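Local coordinates for protein yeast glycogen phosphorylase (Saccharomyces cerevisiae, PDB 1YGP) that belongs to the carbohydrate phosphorylase family of the GT-B clan and carries bound pyridoxal-5'-phosphate in a two-chain assembly, at residues H814-Y817 / S821-F824; G738-A743 / G760-N765; I623-A628 / H686-V691; N618-I623 / S782-V787; T748-E753 / G857-D862. All blocks are in the same frame, centred on the assembly; numbering follows the deposited sequence.

Contact 1. Residues H814-Y817 / S821-F824; sequences HGDY and SDDF
Asp816, in the loop after helix 805-813, and Ser821, in the first turn of helix 820-840, have their CA atoms 7.3 Å apart, close enough for the aspartate side chain to reach the helix start. Its CG lies anti to the backbone N (chi1 178°), which directs the carboxylate at Ser821. There OD2 of Asp816 accepts two bonds from one residue: the hydroxyl OG of Ser821 comes to 2.6 Å from it, and the backbone N of Ser821 to 3.2 Å. Both donors approach from the same face of the carboxylate, the hydroxyl steeply above the plane, 72° out of it, the N-H at a shallower slant. The other oxygen, OD1, accepts from the backbone N of Val820, so the whole carboxylate is taken up by groups at the beginning of the helix, where the N-H groups and the helix dipole would probably favour its negative charge. A second acid works against this: Asp822 swings its OD2 to 3.7 Å from Asp816 OD2, a like-charge approach that may weaken that benefit. The pair Asp816-Ser821 is buried. Ile811 of helix 805-813 and His773 of helix 763-775 touch both residues, Leu784 of helix 782-790 packs on Ser821, and one turn further along Phe824 reaches helix 615-634, so the loop and the helix start fit into a cluster of helices.

Contact 2. Residues G738-A743 / G760-N765; sequences GTVDGA and GNLSEN
At the end region of strand 735-739 of the six-stranded parallel sheet, Thr739 and Val740 meet Asn761 and Leu762, which follow the next strand, 757-759. The two strands and the intervening helix 743-751 form a beta-alpha-beta unit of a Rossmann-like sheet, as expected in the GT-B fold. The CA atoms of Thr739 and Gly760 are 6.0 Å apart, and no hydrogen bond joins the two segments. What remains is van der Waals contact. The methyl CG2 of Thr739 lies 3.8 Å from the carbonyl O of Asn761, while its hydroxyl turns elsewhere, to the carbonyl O of Ser715. Val740 sends CG1 against the branch end CD2 of Leu762, 3.5 Å away, the two side chains meeting at a slant. CG1 sits between the backbone N and the carbonyl carbon of its own residue (chi1 45°), and this rotation presents it to Leu762. The backbone bends sharply here: Val740 is the centre of an inverse gamma turn, with a weak bond from Asp741 N to Thr739 O. Leu762 is exposed to solvent, so the contact is closed over only in part. Asp741, the last residue of the turn, accepts at OD1 from the backbone N of Glu720. The pyridoxal-5'-phosphate lies about 13 Å from the Thr739 side chain. Just after strand 757-759, Gly760 N and Asn761 N are bonded to Ser826 and Asp823 of helix 820-840, and the chain then passes into helix 763-775; Ala743, near the start of helix 743-751, packs on helix 724-730.

Contact 3. Residues I623-A628 / H686-V691; sequences IYRYLA and HLLKVV
Leu688 spreads its two methyls against helix 615-634, one to Arg625 and the other to Tyr626. Its CG is anti to the backbone N (chi1 -174°), which carries the branched end toward the helix. CD1 then lies 4.3 Å from CD of Arg625, and CD2 lies 4.4 Å from CB of Tyr626. Only aliphatic parts of the two helix residues meet the leucine: the arginine offers its last methylene and the tyrosine its CB, not its ring. The first two torsions of Arg625, both extended, bring CD to the leucine; the bend at the third (chi3 -104°) then turns the guanidinium off it. That head is 4.4 Å from the carbonyl O of Leu687 at its NH1 and makes no hydrogen bond with it. Its real partners lie outside: NH2 forms a salt bridge with Asp835, and NH1 is bonded to the carbonyl O of Pro647, which satisfies a buried charge. The Tyr626 hydroxyl reaches weakly to Asp681. The contact is all buried packing of a helix on an outer strand of the parallel sheet. Strand 688-693 is hydrogen-bonded to strand 649-654 alongside; two residues on from Leu688, Val690 touches Ile622, and Val678 of helix 662-678 fills in beside both Leu688 and Tyr626.

Contact 4. Residues N618-I623 / S782-V787; sequences NVFGII and SSLDSV
The carbonyl O of Ser782 is gripped twice by Ser786, by its backbone N at 2.7 Å and its hydroxyl OG at 2.8 Å. The hydroxyl comes in from 41° above the carbonyl plane, bending back onto the helix that carries it. These bonds tie down the first turn of helix 782-790, whose other side packs across helix 615-634 in a nearly perpendicular helix-helix crossing. The axes of the two short segments pass 9.4 Å apart at 86°, so contact is confined to a small buried patch, mostly apolar. Val787 lies at its middle. Its methyl CG1 is 3.6 Å from CG2 of Ile623, and its CG2 is 4.1 Å from CB of Phe620. In Ile623 the short branch CG2 points anti to the backbone N, which brings this methyl, rather than the longer arm, up to the valine. Leu784, one turn earlier, leans in at a slant until CD1 is 4.1 Å from CD2 of Phe620. Phe824 of helix 820-840 touches both Phe620 and Leu784, closing the patch on that side, and Val674 of helix 662-678 meets Ile623. The valine also touches backbone: CG1 of Val787 lies 3.6 Å from the carbonyl O of Phe620.

Contact 5. Residues T748-E753 / G857-D862; sequences TREIGE and GFFSSD
Arg749 and Glu750, in the last turn of helix 743-751, face Phe858 and Phe859 across a contact with no hydrogen bond between the segments. The charged interaction is internal to the helix: Arg749 NE gives a salt-bridge hydrogen bond of 3.3 Å to OE2 of Glu750, at its anti lone pair and with an N-H...O angle of 145°, and NH2 adds a weaker one to the same oxygen. Arg749 NH1 is bridged to Glu746 as well, so the guanidinium is held from two acids. Against the aromatic rings the contacts are of van der Waals type; the cation-pi partner of Phe858 is Arg863, outside the contact. The guanidinium presents its edge to Phe858, the two planes 84° apart, with NH2 nearest CE2. The carboxylate of Glu750 lies more nearly flat to the same ring, 25° between planes; OE2 stands 4.3 Å above one face of the Phe858 ring, toward its rim, and OE1 is 3.3 Å from CB of Phe858. The apolar part falls to the glutamate stem, bent at its second torsion, whose CG touches CZ of Phe859 at 3.7 Å. Phe859 lies about 12 Å from the pyridoxal-5'-phosphate. The two phenylalanines occupy the turn between helices 842-856 and 861-873, where Phe859 and Ser861 are backbone-bonded to Ile516; Phe859 also packs on Glu746 and Ile747 of helix 743-751, and Ile751 on helix 842-856.

In the fold
Contacts 1, 3 and 4 are buried; contacts 2 and 5 are partly exposed. Contacts 3 and 4 share Ile623 and both use helix 615-634, one packing it on an edge strand, the other across a helix; both are mainly apolar. Contact 1 touches both through Phe824, which also reaches Tyr624, but its own chemistry is a carboxylate received at a helix start. Contact 2 meets contact 1 through the bond from Asn761 N to Asp823 OD1, and reaches the same parallel sheet as contact 3, on different strands. Contact 5, where charged side chains pack on aromatic rings, is far from contacts 3 and 4 (centres 33 Å apart) but near contact 2, whose strand 735-739 leads into its helix.

Contact 1. Residues H814-Y817 / S821-F824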
# COMPACT_ATOMS: atom_id res chain seq x y z
N HIS A 814 -37.92 33.42 0.62
CA HIS A 814 -38.27 32.24 -0.17
C HIS A 814 -39.02 31.25 0.70
O HIS A 814 -38.66 30.10 0.97
CB HIS A 814 -37.00 31.62 -0.77
CG HIS A 814 -36.40 32.61 -1.73
ND1 HIS A 814 -35.44 33.49 -1.49
CD2 HIS A 814 -36.85 32.83 -3.00
CE1 HIS A 814 -35.29 34.25 -2.54
NE2 HIS A 814 -36.14 33.84 -3.44
N GLY A 815 -40.09 31.80 1.26
CA GLY A 815 -41.02 31.07 2.08
C GLY A 815 -40.48 30.36 3.31
O GLY A 815 -41.30 29.65 3.90
N ASP A 816 -39.22 30.52 3.73
CA ASP A 816 -38.66 29.85 4.88
C ASP A 816 -39.17 28.41 5.07
O ASP A 816 -39.83 28.03 6.06
CB ASP A 816 -38.93 30.70 6.12
CG ASP A 816 -38.45 30.13 7.46
OD1 ASP A 816 -37.28 29.79 7.62
OD2 ASP A 816 -39.29 30.00 8.34
N TYR A 817 -38.86 27.60 4.05
CA TYR A 817 -39.23 26.20 4.02
C TYR A 817 -38.82 25.38 5.24
O TYR A 817 -39.43 24.35 5.46
CB TYR A 817 -38.63 25.61 2.77
CG TYR A 817 -39.12 24.21 2.42
CD1 TYR A 817 -40.40 24.02 1.89
CD2 TYR A 817 -38.28 23.11 2.62
CE1 TYR A 817 -40.84 22.73 1.54
CE2 TYR A 817 -38.71 21.83 2.27
CZ TYR A 817 -39.98 21.65 1.73
OH TYR A 817 -40.37 20.38 1.33
N SER A 821 -38.36 30.81 11.30
CA SER A 821 -39.14 31.89 11.88
C SER A 821 -40.15 31.40 12.91
O SER A 821 -40.29 31.97 14.00
CB SER A 821 -39.92 32.63 10.79
OG SER A 821 -39.51 32.36 9.44
N ASP A 822 -40.76 30.26 12.55
CA ASP A 822 -41.85 29.71 13.34
C ASP A 822 -41.37 29.22 14.69
O ASP A 822 -41.96 29.51 15.74
CB ASP A 822 -42.50 28.58 12.57
CG ASP A 822 -42.95 29.05 11.19
OD1 ASP A 822 -44.01 29.67 11.07
OD2 ASP A 822 -42.22 28.82 10.23
N ASP A 823 -40.23 28.53 14.66
CA ASP A 823 -39.71 27.97 15.88
C ASP A 823 -38.79 28.90 16.64
O ASP A 823 -38.50 28.60 17.81
CB ASP A 823 -39.01 26.65 15.53
CG ASP A 823 -39.92 25.58 14.94
OD1 ASP A 823 -41.15 25.68 15.02
OD2 ASP A 823 -39.42 24.62 14.40
N PHE A 824 -38.40 30.07 16.11
CA PHE A 824 -37.39 30.89 16.77
C PHE A 824 -37.72 31.28 18.20
O PHE A 824 -36.93 31.04 19.12
CB PHE A 824 -37.12 32.18 15.98
CG PHE A 824 -35.76 32.77 16.37
CD1 PHE A 824 -34.59 32.01 16.19
CD2 PHE A 824 -35.67 34.05 16.93
CE1 PHE A 824 -33.35 32.53 16.59
CE2 PHE A 824 -34.42 34.55 17.32
CZ PHE A 824 -33.26 33.80 17.15

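Contact 2. Residues G738-A743 / G760-N765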
# COMPACT_ATOMS: atom_id res chain seq x y z
N GLY A 738 -34.80 19.52 21.73
CA GLY A 738 -35.09 19.02 20.41
C GLY A 738 -36.51 19.22 19.98
O GLY A 738 -37.39 19.65 20.74
N THR A 739 -36.69 18.93 18.70
CA THR A 739 -37.97 19.00 18.06
C THR A 739 -38.66 17.66 18.28
O THR A 739 -38.00 16.64 18.51
CB THR A 739 -37.81 19.23 16.60
OG1 THR A 739 -36.65 19.99 16.38
CG2 THR A 739 -38.99 20.02 16.09
N VAL A 740 -39.98 17.62 18.20
CA VAL A 740 -40.70 16.38 18.47
C VAL A 740 -40.82 15.61 17.16
O VAL A 740 -41.78 15.63 16.39
CB VAL A 740 -42.06 16.76 19.17
CG1 VAL A 740 -42.75 17.92 18.47
CG2 VAL A 740 -42.92 15.50 19.24
N ASP A 741 -39.68 14.98 16.94
CA ASP A 741 -39.37 14.31 15.71
C ASP A 741 -38.25 13.31 15.95
O ASP A 741 -37.52 13.42 16.93
CB ASP A 741 -38.98 15.41 14.73
CG ASP A 741 -38.23 15.00 13.48
OD1 ASP A 741 -38.84 14.40 12.59
OD2 ASP A 741 -37.04 15.29 13.44
N GLY A 742 -38.14 12.32 15.07
CA GLY A 742 -37.06 11.34 15.07
C GLY A 742 -37.01 10.48 16.31
O GLY A 742 -38.02 10.14 16.96
N ALA A 743 -35.76 10.21 16.67
CA ALA A 743 -35.51 9.42 17.86
C ALA A 743 -35.91 10.21 19.11
O ALA A 743 -36.11 9.61 20.16
CB ALA A 743 -34.03 9.07 17.93
N GLY A 760 -40.92 23.88 19.53
CA GLY A 760 -41.21 24.05 18.12
C GLY A 760 -42.46 23.34 17.68
O GLY A 760 -43.15 22.64 18.43
N ASN A 761 -42.76 23.57 16.41
CA ASN A 761 -43.94 22.95 15.85
C ASN A 761 -43.77 21.48 15.62
O ASN A 761 -42.67 20.94 15.47
CB ASN A 761 -44.33 23.58 14.52
CG ASN A 761 -44.89 24.97 14.74
OD1 ASN A 761 -44.18 25.90 15.08
ND2 ASN A 761 -46.17 25.19 14.51
N LEU A 762 -44.97 20.92 15.66
CA LEU A 762 -45.25 19.52 15.44
C LEU A 762 -45.43 19.34 13.95
O LEU A 762 -45.77 20.31 13.27
CB LEU A 762 -46.56 19.14 16.12
CG LEU A 762 -46.89 19.67 17.50
CD1 LEU A 762 -48.36 19.46 17.76
CD2 LEU A 762 -46.05 18.99 18.55
N SER A 763 -45.30 18.11 13.45
CA SER A 763 -45.49 17.79 12.04
C SER A 763 -46.81 18.17 11.40
O SER A 763 -46.77 18.53 10.22
CB SER A 763 -45.28 16.32 11.84
OG SER A 763 -43.92 16.09 12.11
N GLU A 764 -47.95 18.12 12.11
CA GLU A 764 -49.24 18.45 11.49
C GLU A 764 -49.25 19.87 10.93
O GLU A 764 -49.55 20.14 9.76
CB GLU A 764 -50.39 18.38 12.46
CG GLU A 764 -50.66 17.02 13.05
CD GLU A 764 -50.16 16.91 14.48
OE1 GLU A 764 -50.92 17.23 15.40
OE2 GLU A 764 -49.01 16.52 14.64
N ASN A 765 -48.77 20.73 11.80
CA ASN A 765 -48.66 22.14 11.54
C ASN A 765 -47.60 22.44 10.49
O ASN A 765 -47.62 23.54 9.95
CB ASN A 765 -48.31 22.91 12.81
CG ASN A 765 -48.86 22.37 14.13
OD1 ASN A 765 -49.80 21.58 14.18
ND2 ASN A 765 -48.29 22.68 15.28

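Contact 3. Residues I623-A628 / H686-V691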
# COMPACT_ATOMS: atom_id res chain seq x y z
N ILE A 623 -26.27 34.39 17.92
CA ILE A 623 -26.19 35.81 17.62
C ILE A 623 -27.24 36.55 18.42
O ILE A 623 -26.84 37.52 19.07
CB ILE A 623 -26.39 36.09 16.13
CG1 ILE A 623 -25.32 35.40 15.29
CG2 ILE A 623 -26.27 37.59 15.90
CD1 ILE A 623 -25.58 35.50 13.78
N TYR A 624 -28.51 36.13 18.47
CA TYR A 624 -29.54 36.80 19.26
C TYR A 624 -29.06 37.02 20.69
O TYR A 624 -29.05 38.17 21.15
CB TYR A 624 -30.86 36.00 19.31
CG TYR A 624 -31.85 36.59 20.33
CD1 TYR A 624 -32.59 37.73 20.02
CD2 TYR A 624 -31.92 36.03 21.62
CE1 TYR A 624 -33.39 38.32 21.00
CE2 TYR A 624 -32.71 36.62 22.60
CZ TYR A 624 -33.44 37.76 22.28
OH TYR A 624 -34.23 38.33 23.26
N ARG A 625 -28.67 35.98 21.41
CA ARG A 625 -28.21 36.12 22.77
C ARG A 625 -27.08 37.13 22.79
O ARG A 625 -27.21 38.10 23.53
CB ARG A 625 -27.74 34.76 23.28
CG ARG A 625 -27.15 34.82 24.69
CD ARG A 625 -26.47 33.52 25.05
NE ARG A 625 -27.25 32.72 25.97
CZ ARG A 625 -26.73 32.41 27.17
NH1 ARG A 625 -25.52 32.84 27.54
NH2 ARG A 625 -27.42 31.60 27.98
N TYR A 626 -26.04 37.02 21.96
CA TYR A 626 -24.92 37.96 21.94
C TYR A 626 -25.37 39.42 21.78
O TYR A 626 -24.94 40.32 22.51
CB TYR A 626 -23.98 37.59 20.79
CG TYR A 626 -22.79 38.52 20.67
CD1 TYR A 626 -21.84 38.57 21.69
CD2 TYR A 626 -22.63 39.29 19.51
CE1 TYR A 626 -20.71 39.39 21.55
CE2 TYR A 626 -21.50 40.11 19.37
CZ TYR A 626 -20.55 40.15 20.39
OH TYR A 626 -19.41 40.93 20.24
N LEU A 627 -26.27 39.66 20.83
CA LEU A 627 -26.81 40.99 20.60
C LEU A 627 -27.56 41.51 21.83
O LEU A 627 -27.42 42.68 22.20
CB LEU A 627 -27.73 40.93 19.39
CG LEU A 627 -27.31 41.71 18.15
CD1 LEU A 627 -25.79 41.81 17.99
CD2 LEU A 627 -27.98 41.01 16.99
N ALA A 628 -28.29 40.64 22.50
CA ALA A 628 -28.99 41.00 23.70
C ALA A 628 -28.00 41.32 24.83
O ALA A 628 -28.16 42.32 25.54
CB ALA A 628 -29.87 39.83 24.10
N HIS A 686 -16.02 36.38 28.72
CA HIS A 686 -16.11 34.92 28.67
C HIS A 686 -17.46 34.34 29.07
O HIS A 686 -17.56 33.17 29.43
CB HIS A 686 -15.05 34.24 29.56
CG HIS A 686 -13.63 34.69 29.30
ND1 HIS A 686 -12.65 34.82 30.18
CD2 HIS A 686 -13.13 35.08 28.08
CE1 HIS A 686 -11.59 35.26 29.56
NE2 HIS A 686 -11.90 35.41 28.30
N LEU A 687 -18.54 35.12 29.01
CA LEU A 687 -19.83 34.56 29.31
C LEU A 687 -20.31 33.71 28.16
O LEU A 687 -21.18 32.87 28.39
CB LEU A 687 -20.85 35.67 29.58
CG LEU A 687 -21.07 36.11 31.01
CD1 LEU A 687 -21.22 34.91 31.93
CD2 LEU A 687 -19.87 36.87 31.49
N LEU A 688 -19.76 33.90 26.95
CA LEU A 688 -20.11 33.10 25.78
C LEU A 688 -18.93 32.81 24.86
O LEU A 688 -18.20 33.75 24.51
CB LEU A 688 -21.17 33.80 24.95
CG LEU A 688 -21.75 33.06 23.76
CD1 LEU A 688 -22.57 31.86 24.22
CD2 LEU A 688 -22.61 34.02 23.00
N LYS A 689 -18.75 31.55 24.45
CA LYS A 689 -17.74 31.12 23.47
C LYS A 689 -18.42 30.24 22.42
O LYS A 689 -19.38 29.53 22.73
CB LYS A 689 -16.65 30.28 24.12
CG LYS A 689 -15.79 31.01 25.15
CD LYS A 689 -14.90 32.02 24.46
CE LYS A 689 -14.22 32.97 25.42
NZ LYS A 689 -13.39 32.25 26.37
N VAL A 690 -17.97 30.26 21.17
CA VAL A 690 -18.52 29.41 20.11
C VAL A 690 -17.27 28.67 19.64
O VAL A 690 -16.22 29.29 19.47
CB VAL A 690 -19.09 30.23 18.93
CG1 VAL A 690 -19.55 29.33 17.79
CG2 VAL A 690 -20.26 31.03 19.44
N VAL A 691 -17.32 27.36 19.43
CA VAL A 691 -16.15 26.59 19.01
C VAL A 691 -16.63 25.69 17.87
O VAL A 691 -17.78 25.24 17.91
CB VAL A 691 -15.67 25.78 20.24
CG1 VAL A 691 -14.63 24.77 19.79
CG2 VAL A 691 -15.05 26.69 21.29

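Contact 4. Residues N618-I623 / S782-V787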
# COMPACT_ATOMS: atom_id res chain seq x y z
N ASN A 618 -29.81 27.37 15.27
CA ASN A 618 -28.96 27.40 16.44
C ASN A 618 -28.02 28.59 16.42
O ASN A 618 -27.88 29.28 17.45
CB ASN A 618 -28.17 26.11 16.48
CG ASN A 618 -27.25 25.94 17.67
OD1 ASN A 618 -27.19 26.75 18.58
ND2 ASN A 618 -26.49 24.87 17.72
N VAL A 619 -27.43 28.91 15.26
CA VAL A 619 -26.55 30.07 15.14
C VAL A 619 -27.37 31.36 15.33
O VAL A 619 -26.94 32.26 16.07
CB VAL A 619 -25.83 30.15 13.75
CG1 VAL A 619 -24.67 31.11 13.88
CG2 VAL A 619 -25.17 28.86 13.35
N PHE A 620 -28.57 31.49 14.72
CA PHE A 620 -29.39 32.68 14.89
C PHE A 620 -29.73 32.89 16.36
O PHE A 620 -29.77 34.03 16.85
CB PHE A 620 -30.67 32.57 14.07
CG PHE A 620 -30.43 32.54 12.57
CD1 PHE A 620 -29.24 33.02 12.01
CD2 PHE A 620 -31.38 31.97 11.74
CE1 PHE A 620 -29.03 32.92 10.63
CE2 PHE A 620 -31.16 31.86 10.36
CZ PHE A 620 -29.98 32.34 9.81
N GLY A 621 -29.91 31.80 17.08
CA GLY A 621 -30.10 31.87 18.51
C GLY A 621 -28.83 32.38 19.18
O GLY A 621 -28.97 33.18 20.12
N ILE A 622 -27.60 31.99 18.75
CA ILE A 622 -26.36 32.47 19.39
C ILE A 622 -26.22 33.95 19.18
O ILE A 622 -26.08 34.67 20.17
CB ILE A 622 -25.04 31.84 18.86
CG1 ILE A 622 -24.97 30.40 19.27
CG2 ILE A 622 -23.82 32.53 19.46
CD1 ILE A 622 -23.64 29.74 18.95
N ILE A 623 -26.27 34.39 17.92
CA ILE A 623 -26.19 35.81 17.62
C ILE A 623 -27.24 36.55 18.42
O ILE A 623 -26.84 37.52 19.07
CB ILE A 623 -26.39 36.09 16.13
CG1 ILE A 623 -25.32 35.40 15.29
CG2 ILE A 623 -26.27 37.59 15.90
CD1 ILE A 623 -25.58 35.50 13.78
N SER A 782 -39.49 40.17 15.66
CA SER A 782 -38.42 41.13 15.87
C SER A 782 -37.06 40.53 16.26
O SER A 782 -36.03 40.96 15.75
CB SER A 782 -38.82 42.11 16.96
OG SER A 782 -40.15 42.54 16.75
N SER A 783 -37.06 39.49 17.09
CA SER A 783 -35.87 38.82 17.57
C SER A 783 -34.99 38.32 16.44
O SER A 783 -33.81 38.64 16.30
CB SER A 783 -36.32 37.68 18.46
OG SER A 783 -37.54 37.14 17.94
N LEU A 784 -35.70 37.59 15.57
CA LEU A 784 -35.09 37.01 14.40
C LEU A 784 -34.72 38.13 13.45
O LEU A 784 -33.63 38.10 12.86
CB LEU A 784 -36.03 36.07 13.68
CG LEU A 784 -35.39 35.30 12.56
CD1 LEU A 784 -34.30 34.43 13.15
CD2 LEU A 784 -36.41 34.45 11.83
N ASP A 785 -35.56 39.16 13.34
CA ASP A 785 -35.26 40.25 12.44
C ASP A 785 -34.04 41.03 12.89
O ASP A 785 -33.28 41.52 12.06
CB ASP A 785 -36.43 41.20 12.33
CG ASP A 785 -36.23 42.12 11.13
OD1 ASP A 785 -36.15 41.62 10.00
OD2 ASP A 785 -36.13 43.32 11.35
N SER A 786 -33.78 41.07 14.19
CA SER A 786 -32.60 41.72 14.69
C SER A 786 -31.42 40.91 14.20
O SER A 786 -30.55 41.49 13.54
CB SER A 786 -32.65 41.74 16.20
OG SER A 786 -33.81 42.47 16.61
N VAL A 787 -31.38 39.58 14.34
CA VAL A 787 -30.20 38.87 13.88
C VAL A 787 -30.10 38.89 12.37
O VAL A 787 -28.99 39.17 11.90
CB VAL A 787 -30.13 37.40 14.36
CG1 VAL A 787 -29.84 37.46 15.82
CG2 VAL A 787 -31.41 36.63 14.25

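Contact 5. Residues T748-E753 / G857-D862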
# COMPACT_ATOMS: atom_id res chain seq x y z
N THR A 748 -38.07 10.29 24.62
CA THR A 748 -39.05 10.85 25.53
C THR A 748 -39.92 9.79 26.18
O THR A 748 -40.08 9.82 27.39
CB THR A 748 -39.89 11.86 24.76
OG1 THR A 748 -38.97 12.88 24.38
CG2 THR A 748 -41.02 12.47 25.55
N ARG A 749 -40.43 8.85 25.40
CA ARG A 749 -41.19 7.73 25.92
C ARG A 749 -40.40 7.02 27.03
O ARG A 749 -40.81 7.03 28.18
CB ARG A 749 -41.48 6.77 24.78
CG ARG A 749 -42.29 5.53 25.10
CD ARG A 749 -42.24 4.62 23.89
NE ARG A 749 -40.97 3.92 23.82
CZ ARG A 749 -40.53 3.32 22.71
NH1 ARG A 749 -41.24 3.32 21.58
NH2 ARG A 749 -39.34 2.71 22.72
N GLU A 750 -39.23 6.48 26.70
CA GLU A 750 -38.39 5.74 27.62
C GLU A 750 -37.91 6.50 28.84
O GLU A 750 -37.99 5.96 29.94
CB GLU A 750 -37.16 5.23 26.92
CG GLU A 750 -37.47 4.22 25.85
CD GLU A 750 -37.97 2.91 26.42
OE1 GLU A 750 -37.26 2.33 27.25
OE2 GLU A 750 -39.06 2.49 26.04
N ILE A 751 -37.38 7.72 28.72
CA ILE A 751 -36.83 8.38 29.90
C ILE A 751 -37.82 9.35 30.53
O ILE A 751 -37.55 9.86 31.62
CB ILE A 751 -35.51 9.15 29.58
CG1 ILE A 751 -35.77 10.35 28.70
CG2 ILE A 751 -34.54 8.20 28.89
CD1 ILE A 751 -34.58 11.32 28.77
N GLY A 752 -38.95 9.65 29.90
CA GLY A 752 -39.94 10.53 30.49
C GLY A 752 -39.93 11.93 29.92
O GLY A 752 -38.91 12.62 29.89
N GLU A 753 -41.10 12.44 29.58
CA GLU A 753 -41.23 13.78 29.02
C GLU A 753 -40.62 14.88 29.89
O GLU A 753 -40.01 15.83 29.41
CB GLU A 753 -42.71 14.14 28.79
N GLY A 857 -31.23 2.18 28.49
CA GLY A 857 -31.02 0.79 28.10
C GLY A 857 -31.80 0.20 26.94
O GLY A 857 -31.30 -0.72 26.30
N PHE A 858 -33.01 0.63 26.59
CA PHE A 858 -33.71 0.05 25.45
C PHE A 858 -32.96 0.36 24.16
O PHE A 858 -33.04 -0.40 23.19
CB PHE A 858 -35.10 0.63 25.38
CG PHE A 858 -35.90 0.36 24.11
CD1 PHE A 858 -36.63 -0.82 23.98
CD2 PHE A 858 -35.94 1.33 23.10
CE1 PHE A 858 -37.42 -1.02 22.84
CE2 PHE A 858 -36.73 1.12 21.97
CZ PHE A 858 -37.47 -0.05 21.84
N PHE A 859 -32.20 1.45 24.13
CA PHE A 859 -31.50 1.79 22.91
C PHE A 859 -30.18 1.04 22.81
O PHE A 859 -29.30 1.48 22.08
CB PHE A 859 -31.27 3.30 22.87
CG PHE A 859 -32.57 4.07 23.01
CD1 PHE A 859 -33.57 3.93 22.04
CD2 PHE A 859 -32.77 4.87 24.14
CE1 PHE A 859 -34.78 4.61 22.21
CE2 PHE A 859 -33.98 5.54 24.29
CZ PHE A 859 -34.99 5.41 23.33
N SER A 860 -29.98 -0.10 23.49
CA SER A 860 -28.76 -0.85 23.30
C SER A 860 -28.87 -1.63 21.99
O SER A 860 -29.82 -2.40 21.78
CB SER A 860 -28.59 -1.79 24.47
OG SER A 860 -27.46 -2.64 24.38
N SER A 861 -27.90 -1.52 21.08
CA SER A 861 -27.92 -2.26 19.82
C SER A 861 -28.00 -3.77 20.02
O SER A 861 -28.33 -4.48 19.06
CB SER A 861 -26.68 -1.93 19.00
OG SER A 861 -25.47 -2.00 19.77
N ASP A 862 -27.77 -4.29 21.25
CA ASP A 862 -27.94 -5.71 21.55
C ASP A 862 -29.40 -6.10 21.49
O ASP A 862 -29.73 -7.15 20.93
CB ASP A 862 -27.43 -6.08 22.94
CG ASP A 862 -25.92 -6.02 23.14
OD1 ASP A 862 -25.14 -5.95 22.17
OD2 ASP A 862 -25.53 -6.04 24.30